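Local coordinates for putative endonuclease/exonuclease/phosphatase family protein (Bacteroides vulgatus ATCC 8482, PDB 3G6S) that probably acts as a nuclease of the endonuclease/exonuclease/phosphatase family, though its own substrate is not established, at residues D3-F9 with E38-M44; K85-L91 with K122-K126; K130-A134 with V162-V168. All blocks are in the same frame, centred on the assembly; numbering follows the deposited sequence.

Contact 1. Residues D3-F9 with E38-M44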
loop_
_atom_site.group_PDB
_atom_site.type_symbol
_atom_site.label_atom_id
_atom_site.label_comp_id
_atom_site.label_asym_id
_atom_site.label_seq_id
_atom_site.Cartn_x
_atom_site.Cartn_y
_atom_site.Cartn_z
ATOM N N ASP A 3 -0.717 3.583 -18.918
ATOM C CA ASP A 3 0.360 3.938 -17.991
ATOM C C ASP A 3 -0.170 4.421 -16.645
ATOM O O ASP A 3 -1.120 5.202 -16.587
ATOM C CB ASP A 3 1.235 5.032 -18.595
ATOM C CG ASP A 3 2.014 4.552 -19.788
ATOM O OD1 ASP A 3 2.129 5.325 -20.771
ATOM O OD2 ASP A 3 2.518 3.403 -19.739
ATOM N N VAL A 4 0.458 3.975 -15.564
ATOM C CA VAL A 4 0.021 4.375 -14.237
ATOM C C VAL A 4 1.162 4.408 -13.230
ATOM O O VAL A 4 1.880 3.426 -13.059
ATOM C CB VAL A 4 -1.096 3.426 -13.720
ATOM C CG1 VAL A 4 -0.599 2.002 -13.693
ATOM C CG2 VAL A 4 -1.548 3.853 -12.346
ATOM N N ARG A 5 1.339 5.549 -12.579
ATOM C CA ARG A 5 2.374 5.672 -11.571
ATOM C C ARG A 5 1.756 5.266 -10.233
ATOM O O ARG A 5 0.937 5.981 -9.665
ATOM C CB ARG A 5 2.889 7.100 -11.512
ATOM C CG ARG A 5 3.949 7.294 -10.462
ATOM C CD ARG A 5 4.683 8.593 -10.692
ATOM N NE ARG A 5 5.376 8.563 -11.969
ATOM C CZ ARG A 5 5.939 9.621 -12.536
ATOM N NH1 ARG A 5 5.886 10.803 -11.935
ATOM N NH2 ARG A 5 6.559 9.497 -13.705
ATOM N N TRP A 6 2.159 4.102 -9.751
ATOM C CA TRP A 6 1.650 3.532 -8.518
ATOM C C TRP A 6 2.565 3.837 -7.336
ATOM O O TRP A 6 3.752 4.117 -7.518
ATOM C CB TRP A 6 1.546 2.023 -8.709
ATOM C CG TRP A 6 0.338 1.385 -8.095
ATOM C CD1 TRP A 6 0.119 1.121 -6.770
ATOM C CD2 TRP A 6 -0.790 0.870 -8.799
ATOM N NE1 TRP A 6 -1.081 0.471 -6.608
ATOM C CE2 TRP A 6 -1.670 0.318 -7.839
ATOM C CE3 TRP A 6 -1.160 0.841 -10.150
ATOM C CZ2 TRP A 6 -2.883 -0.283 -8.190
ATOM C CZ3 TRP A 6 -2.362 0.245 -10.500
ATOM C CH2 TRP A 6 -3.217 -0.298 -9.519
ATOM N N ALA A 7 2.018 3.776 -6.124
ATOM C CA ALA A 7 2.821 4.023 -4.930
ATOM C C ALA A 7 2.217 3.448 -3.655
ATOM O O ALA A 7 1.006 3.499 -3.447
ATOM C CB ALA A 7 3.054 5.522 -4.758
ATOM N N THR A 8 3.075 2.885 -2.809
ATOM C CA THR A 8 2.652 2.346 -1.523
ATOM C C THR A 8 3.367 3.191 -0.476
ATOM O O THR A 8 4.571 3.441 -0.592
ATOM C CB THR A 8 3.043 0.856 -1.343
ATOM O OG1 THR A 8 2.615 0.406 -0.049
ATOM C CG2 THR A 8 4.557 0.663 -1.462
ATOM N N PHE A 9 2.638 3.630 0.546
ATOM C CA PHE A 9 3.239 4.479 1.557
ATOM C C PHE A 9 2.580 4.431 2.937
ATOM O O PHE A 9 1.375 4.651 3.081
ATOM C CB PHE A 9 3.244 5.913 1.024
ATOM C CG PHE A 9 3.907 6.897 1.930
ATOM C CD1 PHE A 9 5.094 6.572 2.577
ATOM C CD2 PHE A 9 3.367 8.165 2.108
ATOM C CE1 PHE A 9 5.739 7.496 3.396
ATOM C CE2 PHE A 9 4.000 9.104 2.925
ATOM C CZ PHE A 9 5.190 8.774 3.571
ATOM N N GLU A 38 3.095 13.404 -9.016
ATOM C CA GLU A 38 1.917 13.044 -9.800
ATOM C C GLU A 38 1.505 11.592 -9.675
ATOM O O GLU A 38 1.340 10.890 -10.671
ATOM C CB GLU A 38 2.147 13.373 -11.265
ATOM C CG GLU A 38 2.249 14.847 -11.523
ATOM C CD GLU A 38 2.363 15.156 -12.986
ATOM O OE1 GLU A 38 3.374 14.743 -13.602
ATOM O OE2 GLU A 38 1.433 15.803 -13.519
ATOM N N LEU A 39 1.340 11.148 -8.441
ATOM C CA LEU A 39 0.927 9.785 -8.178
ATOM C C LEU A 39 -0.489 9.556 -8.728
ATOM O O LEU A 39 -1.377 10.365 -8.505
ATOM C CB LEU A 39 0.982 9.537 -6.668
ATOM C CG LEU A 39 2.308 8.973 -6.143
ATOM C CD1 LEU A 39 3.494 9.587 -6.874
ATOM C CD2 LEU A 39 2.397 9.217 -4.648
ATOM N N ASP A 40 -0.681 8.463 -9.461
ATOM C CA ASP A 40 -1.979 8.136 -10.033
ATOM C C ASP A 40 -2.808 7.341 -9.041
ATOM O O ASP A 40 -4.003 7.585 -8.874
ATOM C CB ASP A 40 -1.829 7.303 -11.309
ATOM C CG ASP A 40 -1.365 8.115 -12.500
ATOM O OD1 ASP A 40 -1.969 9.175 -12.775
ATOM O OD2 ASP A 40 -0.409 7.674 -13.180
ATOM N N ILE A 41 -2.168 6.370 -8.401
ATOM C CA ILE A 41 -2.836 5.517 -7.426
ATOM C C ILE A 41 -1.893 5.288 -6.255
ATOM O O ILE A 41 -0.724 4.951 -6.447
ATOM C CB ILE A 41 -3.232 4.168 -8.041
ATOM C CG1 ILE A 41 -4.277 4.407 -9.120
ATOM C CG2 ILE A 41 -3.784 3.251 -6.968
ATOM C CD1 ILE A 41 -4.622 3.160 -9.901
ATOM N N VAL A 42 -2.405 5.475 -5.045
ATOM C CA VAL A 42 -1.599 5.316 -3.847
ATOM C C VAL A 42 -2.291 4.457 -2.800
ATOM O O VAL A 42 -3.442 4.704 -2.455
ATOM C CB VAL A 42 -1.306 6.684 -3.187
ATOM C CG1 VAL A 42 -0.287 6.511 -2.071
ATOM C CG2 VAL A 42 -0.824 7.676 -4.214
ATOM N N GLY A 43 -1.591 3.446 -2.303
ATOM C CA GLY A 43 -2.142 2.614 -1.253
ATOM C C GLY A 43 -1.361 3.024 -0.023
ATOM O O GLY A 43 -0.140 2.878 -0.002
HETATM N N MSE A 44 -2.031 3.555 0.993
HETATM C CA MSE A 44 -1.338 4.001 2.200
HETATM C C MSE A 44 -1.714 3.170 3.416
HETATM O O MSE A 44 -2.822 2.653 3.497
HETATM C CB MSE A 44 -1.670 5.468 2.469
HETATM C CG MSE A 44 -1.325 6.388 1.318
HETATM SE SE MSE A 44 -1.998 8.209 1.543
HETATM C CE MSE A 44 -0.339 9.129 1.816
#
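Asp-40 holds the backbone of Arg-5 at two points: its carboxylate OD2 accepts the amide N of Arg-5 at 2.8 Å, almost in line, while its own N donates to Arg-5 O at 3.0 Å. The second carboxylate oxygen, OD1, is salt-bridged to Lys-87. From there the two chains run parallel, their axes 4.7 Å apart and 14° from alignment. Ile-41 N to Arg-5 O (3.4 Å) and Ala-7 N to Ile-41 O (3.0 Å, poorly angled) are weak bonds; Gly-43 N to Ala-7 O (2.8 Å) and Phe-9 N to Gly-43 O (2.9 Å) are better formed.

Side chains pack on both faces of this strand pair. On one, Ile-41 lies over the Trp-6 indole, with CD1 4.0 Å from the centroid of the six-membered ring in a CH-pi contact, and Val-4 CG2 meets Ile-41 CD1 at 4.0 Å. Gly-43 adds no side chain to this face. On the other, Ala-7 CB touches Leu-39 CD2 (3.8 Å), and CE of selenomethionine Met-44 reaches the edge of the Phe-9 ring, 3.8 Å from CD2. Leu-39, Met-44 and Phe-9 also pack on helix 27-36. At the border, Arg-5 extends past Leu-39 to hydrogen-bond His-37 O and form a salt bridge with Asp-257.

Helix 27-36 ends in a Schellman motif, with Glu-38 at positive phi, and Leu-39 and Asp-40 lead on into strand 41-45. Strand 2-10, helix 27-36 and strand 41-45 form a beta-alpha-beta unit, part of one of the two sheets of the DNase I-like alpha/beta sandwich.

Contact 2. Residues K85-L91 with K122-K126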
loop_
_atom_site.group_PDB
_atom_site.type_symbol
_atom_site.label_atom_id
_atom_site.label_comp_id
_atom_site.label_asym_id
_atom_site.label_seq_id
_atom_site.Cartn_x
_atom_site.Cartn_y
_atom_site.Cartn_z
ATOM N N LYS A 85 -9.435 11.243 -9.575
ATOM C CA LYS A 85 -10.866 11.207 -9.905
ATOM C C LYS A 85 -11.124 11.249 -11.408
ATOM O O LYS A 85 -11.966 10.514 -11.922
ATOM C CB LYS A 85 -11.588 12.397 -9.266
ATOM C CG LYS A 85 -11.194 12.660 -7.829
ATOM C CD LYS A 85 -11.748 13.982 -7.302
ATOM C CE LYS A 85 -13.223 13.884 -6.953
ATOM N NZ LYS A 85 -13.695 15.086 -6.209
ATOM N N ASP A 86 -10.388 12.119 -12.096
ATOM C CA ASP A 86 -10.529 12.313 -13.531
ATOM C C ASP A 86 -9.861 11.251 -14.400
ATOM O O ASP A 86 -10.197 11.110 -15.574
ATOM C CB ASP A 86 -10.010 13.707 -13.918
ATOM C CG ASP A 86 -8.566 13.940 -13.491
ATOM O OD1 ASP A 86 -8.282 13.947 -12.264
ATOM O OD2 ASP A 86 -7.703 14.123 -14.385
ATOM N N LYS A 87 -8.919 10.500 -13.841
ATOM C CA LYS A 87 -8.242 9.469 -14.619
ATOM C C LYS A 87 -8.859 8.083 -14.521
ATOM O O LYS A 87 -8.965 7.382 -15.524
ATOM C CB LYS A 87 -6.775 9.359 -14.211
ATOM C CG LYS A 87 -5.831 10.303 -14.913
ATOM C CD LYS A 87 -4.460 9.652 -14.938
ATOM C CE LYS A 87 -3.396 10.538 -15.532
ATOM N NZ LYS A 87 -2.113 9.786 -15.604
ATOM N N TYR A 88 -9.266 7.690 -13.319
ATOM C CA TYR A 88 -9.831 6.361 -13.115
ATOM C C TYR A 88 -11.218 6.336 -12.490
ATOM O O TYR A 88 -11.557 7.175 -11.652
ATOM C CB TYR A 88 -8.890 5.545 -12.234
ATOM C CG TYR A 88 -7.447 5.698 -12.627
ATOM C CD1 TYR A 88 -6.918 4.989 -13.706
ATOM C CD2 TYR A 88 -6.626 6.608 -11.966
ATOM C CE1 TYR A 88 -5.608 5.188 -14.116
ATOM C CE2 TYR A 88 -5.315 6.818 -12.369
ATOM C CZ TYR A 88 -4.810 6.111 -13.443
ATOM O OH TYR A 88 -3.517 6.337 -13.860
ATOM N N GLU A 89 -12.017 5.355 -12.898
ATOM C CA GLU A 89 -13.356 5.188 -12.358
ATOM C C GLU A 89 -13.364 3.909 -11.533
ATOM O O GLU A 89 -12.739 2.922 -11.905
ATOM C CB GLU A 89 -14.373 5.066 -13.481
ATOM C CG GLU A 89 -15.806 5.047 -12.997
ATOM C CD GLU A 89 -16.727 4.378 -13.996
ATOM O OE1 GLU A 89 -16.622 4.691 -15.205
ATOM O OE2 GLU A 89 -17.561 3.545 -13.574
ATOM N N VAL A 90 -14.064 3.932 -10.407
ATOM C CA VAL A 90 -14.142 2.767 -9.537
ATOM C C VAL A 90 -15.372 1.939 -9.881
ATOM O O VAL A 90 -16.496 2.371 -9.631
ATOM C CB VAL A 90 -14.234 3.179 -8.062
ATOM C CG1 VAL A 90 -14.478 1.959 -7.200
ATOM C CG2 VAL A 90 -12.952 3.875 -7.646
ATOM N N LEU A 91 -15.165 0.756 -10.457
ATOM C CA LEU A 91 -16.294 -0.099 -10.813
ATOM C C LEU A 91 -16.845 -0.767 -9.561
ATOM O O LEU A 91 -18.056 -0.937 -9.405
ATOM C CB LEU A 91 -15.868 -1.164 -11.822
ATOM C CG LEU A 91 -15.437 -0.631 -13.187
ATOM C CD1 LEU A 91 -14.929 -1.779 -14.037
ATOM C CD2 LEU A 91 -16.609 0.071 -13.857
ATOM N N LYS A 122 -11.717 -2.387 -8.056
ATOM C CA LYS A 122 -11.642 -2.761 -9.455
ATOM C C LYS A 122 -11.746 -1.430 -10.221
ATOM O O LYS A 122 -12.797 -0.787 -10.239
ATOM C CB LYS A 122 -12.808 -3.693 -9.764
ATOM C CG LYS A 122 -12.917 -4.195 -11.186
ATOM C CD LYS A 122 -14.093 -5.158 -11.303
ATOM C CE LYS A 122 -14.355 -5.540 -12.742
ATOM N NZ LYS A 122 -15.624 -6.304 -12.884
ATOM N N PHE A 123 -10.639 -1.014 -10.828
ATOM C CA PHE A 123 -10.558 0.249 -11.564
ATOM C C PHE A 123 -10.772 0.125 -13.053
ATOM O O PHE A 123 -10.778 -0.963 -13.609
ATOM C CB PHE A 123 -9.184 0.891 -11.365
ATOM C CG PHE A 123 -9.010 1.559 -10.042
ATOM C CD1 PHE A 123 -9.725 2.709 -9.731
ATOM C CD2 PHE A 123 -8.089 1.074 -9.120
ATOM C CE1 PHE A 123 -9.518 3.375 -8.520
ATOM C CE2 PHE A 123 -7.876 1.735 -7.905
ATOM C CZ PHE A 123 -8.597 2.891 -7.608
ATOM N N LYS A 124 -10.941 1.267 -13.699
ATOM C CA LYS A 124 -11.098 1.309 -15.141
ATOM C C LYS A 124 -10.476 2.602 -15.587
ATOM O O LYS A 124 -10.761 3.659 -15.028
ATOM C CB LYS A 124 -12.565 1.296 -15.572
ATOM C CG LYS A 124 -12.703 1.259 -17.095
ATOM C CD LYS A 124 -13.754 2.234 -17.629
ATOM C CE LYS A 124 -15.174 1.739 -17.390
ATOM N NZ LYS A 124 -16.179 2.694 -17.921
ATOM N N ASP A 125 -9.609 2.520 -16.582
ATOM C CA ASP A 125 -8.964 3.714 -17.093
ATOM C C ASP A 125 -9.995 4.396 -17.985
ATOM O O ASP A 125 -10.299 3.904 -19.070
ATOM C CB ASP A 125 -7.731 3.334 -17.916
ATOM C CG ASP A 125 -6.917 4.537 -18.329
ATOM O OD1 ASP A 125 -5.811 4.724 -17.775
ATOM O OD2 ASP A 125 -7.384 5.305 -19.202
ATOM N N LYS A 126 -10.538 5.518 -17.527
ATOM C CA LYS A 126 -11.543 6.222 -18.308
ATOM C C LYS A 126 -10.932 6.986 -19.466
ATOM O O LYS A 126 -11.203 8.163 -19.661
ATOM C CB LYS A 126 -12.364 7.164 -17.416
ATOM C CG LYS A 126 -11.549 8.189 -16.680
ATOM C CD LYS A 126 -12.115 8.436 -15.293
ATOM C CE LYS A 126 -13.564 8.873 -15.326
ATOM N NZ LYS A 126 -14.018 9.246 -13.959
#
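Tyr-88, Val-90, Phe-123 and Asp-125 turn their side chains to one face of an antiparallel strand pair. Phe-123, in the m rotamer, sets its ring against two residues of the partner strand: CD1 is 3.9 Å from Tyr-88 CB and CE1 3.6 Å from Val-90 CG2, with Val-90 in t. The m rotamer of Tyr-88 carries its ring alongside Asp-125, CE1 to OD1 being 3.7 Å; OD2 of that aspartate bonds Thr-128 N. These strands, 88-97 and 117-125, form one border of the second sheet of the DNase I-like sandwich, strand 88-97 being outermost. Their backbones pair through Glu-89 N to Lys-124 O (3.0 Å) and a weaker return bond from Lys-124 N to Glu-89 O (3.0 Å). On the other face, Glu-89 and Lys-124 both leave the backbone as t; chi3 of Lys-124 then bends to m, and NZ makes a long salt bridge of 3.4 Å to Glu-89 OE1. Leu-91, where the chain turns a corner, bonds through N to Lys-122 O at 2.8 Å and rests CD1 4.0 Å from CE of the fully extended Lys-122. Lys-126 N bonds Lys-87 O at 3.2 Å; its side chain leaves in p and, with chi3 in m, brings NZ to Lys-85 O, also at 3.2 Å.

Contact 3. Residues K130-A134 with V162-V168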
loop_
_atom_site.group_PDB
_atom_site.type_symbol
_atom_site.label_atom_id
_atom_site.label_comp_id
_atom_site.label_asym_id
_atom_site.label_seq_id
_atom_site.Cartn_x
_atom_site.Cartn_y
_atom_site.Cartn_z
ATOM N N LYS A 130 -9.240 0.281 -19.988
ATOM C CA LYS A 130 -8.551 -0.833 -19.351
ATOM C C LYS A 130 -9.011 -1.092 -17.925
ATOM O O LYS A 130 -9.115 -0.166 -17.112
ATOM C CB LYS A 130 -7.039 -0.605 -19.351
ATOM C CG LYS A 130 -6.253 -1.788 -18.822
ATOM C CD LYS A 130 -6.401 -3.016 -19.707
ATOM C CE LYS A 130 -5.481 -4.135 -19.222
ATOM N NZ LYS A 130 -5.573 -5.395 -20.029
ATOM N N ILE A 131 -9.283 -2.363 -17.638
ATOM C CA ILE A 131 -9.724 -2.803 -16.319
ATOM C C ILE A 131 -8.562 -3.441 -15.568
ATOM O O ILE A 131 -7.783 -4.206 -16.132
ATOM C CB ILE A 131 -10.881 -3.832 -16.422
ATOM C CG1 ILE A 131 -12.194 -3.116 -16.721
ATOM C CG2 ILE A 131 -11.023 -4.601 -15.132
ATOM C CD1 ILE A 131 -12.292 -2.638 -18.128
ATOM N N PHE A 132 -8.438 -3.098 -14.294
ATOM C CA PHE A 132 -7.389 -3.653 -13.461
ATOM C C PHE A 132 -7.790 -3.584 -12.012
ATOM O O PHE A 132 -8.793 -2.970 -11.668
ATOM C CB PHE A 132 -6.064 -2.921 -13.658
ATOM C CG PHE A 132 -6.129 -1.446 -13.411
ATOM C CD1 PHE A 132 -6.585 -0.579 -14.405
ATOM C CD2 PHE A 132 -5.662 -0.907 -12.212
ATOM C CE1 PHE A 132 -6.555 0.806 -14.218
ATOM C CE2 PHE A 132 -5.631 0.475 -12.015
ATOM C CZ PHE A 132 -6.078 1.339 -13.020
HETATM N N MSE A 133 -7.012 -4.215 -11.152
HETATM C CA MSE A 133 -7.363 -4.188 -9.759
HETATM C C MSE A 133 -6.227 -3.728 -8.878
HETATM O O MSE A 133 -5.052 -3.967 -9.161
HETATM C CB MSE A 133 -7.827 -5.567 -9.321
HETATM C CG MSE A 133 -8.224 -5.637 -7.870
HETATM SE SE MSE A 133 -8.621 -7.439 -7.385
HETATM C CE MSE A 133 -9.941 -7.069 -6.037
ATOM N N ALA A 134 -6.597 -3.053 -7.804
ATOM C CA ALA A 134 -5.631 -2.564 -6.847
ATOM C C ALA A 134 -6.016 -3.115 -5.487
ATOM O O ALA A 134 -7.186 -3.085 -5.096
ATOM C CB ALA A 134 -5.642 -1.046 -6.816
ATOM N N VAL A 162 -11.004 -10.067 -10.134
ATOM C CA VAL A 162 -10.559 -9.697 -11.472
ATOM C C VAL A 162 -9.987 -10.855 -12.290
ATOM O O VAL A 162 -9.582 -10.671 -13.438
ATOM C CB VAL A 162 -9.520 -8.530 -11.394
ATOM C CG1 VAL A 162 -8.097 -9.079 -11.208
ATOM C CG2 VAL A 162 -9.616 -7.675 -12.632
ATOM N N GLY A 163 -9.950 -12.044 -11.702
ATOM C CA GLY A 163 -9.442 -13.197 -12.422
ATOM C C GLY A 163 -7.989 -13.081 -12.834
ATOM O O GLY A 163 -7.112 -12.921 -11.987
ATOM N N GLU A 164 -7.732 -13.161 -14.136
ATOM C CA GLU A 164 -6.372 -13.067 -14.661
ATOM C C GLU A 164 -6.024 -11.700 -15.247
ATOM O O GLU A 164 -5.018 -11.548 -15.941
ATOM C CB GLU A 164 -6.153 -14.149 -15.715
ATOM C CG GLU A 164 -7.292 -14.271 -16.705
ATOM C CD GLU A 164 -7.001 -15.277 -17.802
ATOM O OE1 GLU A 164 -6.554 -16.403 -17.474
ATOM O OE2 GLU A 164 -7.230 -14.945 -18.991
ATOM N N ARG A 165 -6.868 -10.713 -14.968
ATOM C CA ARG A 165 -6.648 -9.353 -15.443
ATOM C C ARG A 165 -5.634 -8.671 -14.513
ATOM O O ARG A 165 -5.472 -9.070 -13.353
ATOM C CB ARG A 165 -7.978 -8.595 -15.468
ATOM C CG ARG A 165 -8.901 -9.030 -16.609
ATOM C CD ARG A 165 -10.300 -8.436 -16.494
ATOM N NE ARG A 165 -11.059 -9.086 -15.433
ATOM C CZ ARG A 165 -12.299 -8.761 -15.078
ATOM N NH1 ARG A 165 -12.944 -7.771 -15.698
ATOM N NH2 ARG A 165 -12.893 -9.443 -14.101
ATOM N N PRO A 166 -4.935 -7.637 -15.014
ATOM C CA PRO A 166 -3.928 -6.900 -14.246
ATOM C C PRO A 166 -4.373 -6.528 -12.831
ATOM O O PRO A 166 -5.489 -6.042 -12.611
ATOM C CB PRO A 166 -3.663 -5.670 -15.114
ATOM C CG PRO A 166 -3.902 -6.174 -16.479
ATOM C CD PRO A 166 -5.162 -6.986 -16.314
ATOM N N ALA A 167 -3.475 -6.764 -11.881
ATOM C CA ALA A 167 -3.717 -6.480 -10.473
ATOM C C ALA A 167 -2.418 -6.062 -9.804
ATOM O O ALA A 167 -1.344 -6.576 -10.117
ATOM C CB ALA A 167 -4.275 -7.711 -9.786
ATOM N N VAL A 168 -2.518 -5.126 -8.876
ATOM C CA VAL A 168 -1.340 -4.661 -8.176
ATOM C C VAL A 168 -1.638 -4.616 -6.691
ATOM O O VAL A 168 -2.651 -4.057 -6.253
ATOM C CB VAL A 168 -0.920 -3.268 -8.661
ATOM C CG1 VAL A 168 0.356 -2.843 -7.962
ATOM C CG2 VAL A 168 -0.732 -3.297 -10.174
#
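Val-162 and Met-133, a selenomethionine, meet at the apolar centre, CB to CB at 4.0 Å. Beside them Met-133 CB lies 4.2 Å from Ala-167 CB, and Ile-131 CG2 is 4.2 Å from Val-162 CG2. Met-133 and Ala-167 carry this packing on to helix 144-161 through Ile-161 and Ile-158. Pro-166 sits on the opposite side, its CB 3.9 Å from Phe-132 CB and its CG 3.8 Å from Lys-130 CE; Leu-260 covers both Phe-132 and Pro-166. The two segments hold the starting ends of the two parallel strands of a beta-alpha-beta unit, in which strand 131-138 leads through helix 144-161 to the adjacent strand 167-172 of the same sheet. The segments engage through two backbone bonds of 2.8 Å, Met-133 N to Pro-166 O and Val-168 N to Met-133 O, and Met-133 O is also approached by Ala-167 CA at 3.1 Å. Between helix and strand, a type II' turn from Val-162 to Arg-165 reverses the chain, with Gly-163 at positive phi. Val-162 O accepts both Arg-165 N at 3.1 Å and the side-chain NE of Arg-165 at 2.9 Å. That arginine borders the contact, its NH1 3.7 Å from Ile-131 CG2.

How the contacts relate
Contacts 2 and 3 are neighbours in one sheet, their centres about 12 Å apart: strands 117-125 and 131-138 pair directly, with probable hydrogen bonds from Phe-123 N to Phe-132 O and from Asp-125 N to Lys-130 O, both 2.8 Å. Contact 1 belongs to the other sheet, its centre about 15 Å from that of contact 3. Trp-6 bridges the sandwich interior, with CZ2 3.2 Å from Ala-134 CB and 3.6 Å from Val-168 CB, while Phe-132 CE2 packs 3.6 Å from Ile-41 CD1. Contacts 1 and 2, about 13 Å apart between centres, are tied by a salt bridge, Asp-40 OD1 to Lys-87 NZ at 2.9 Å.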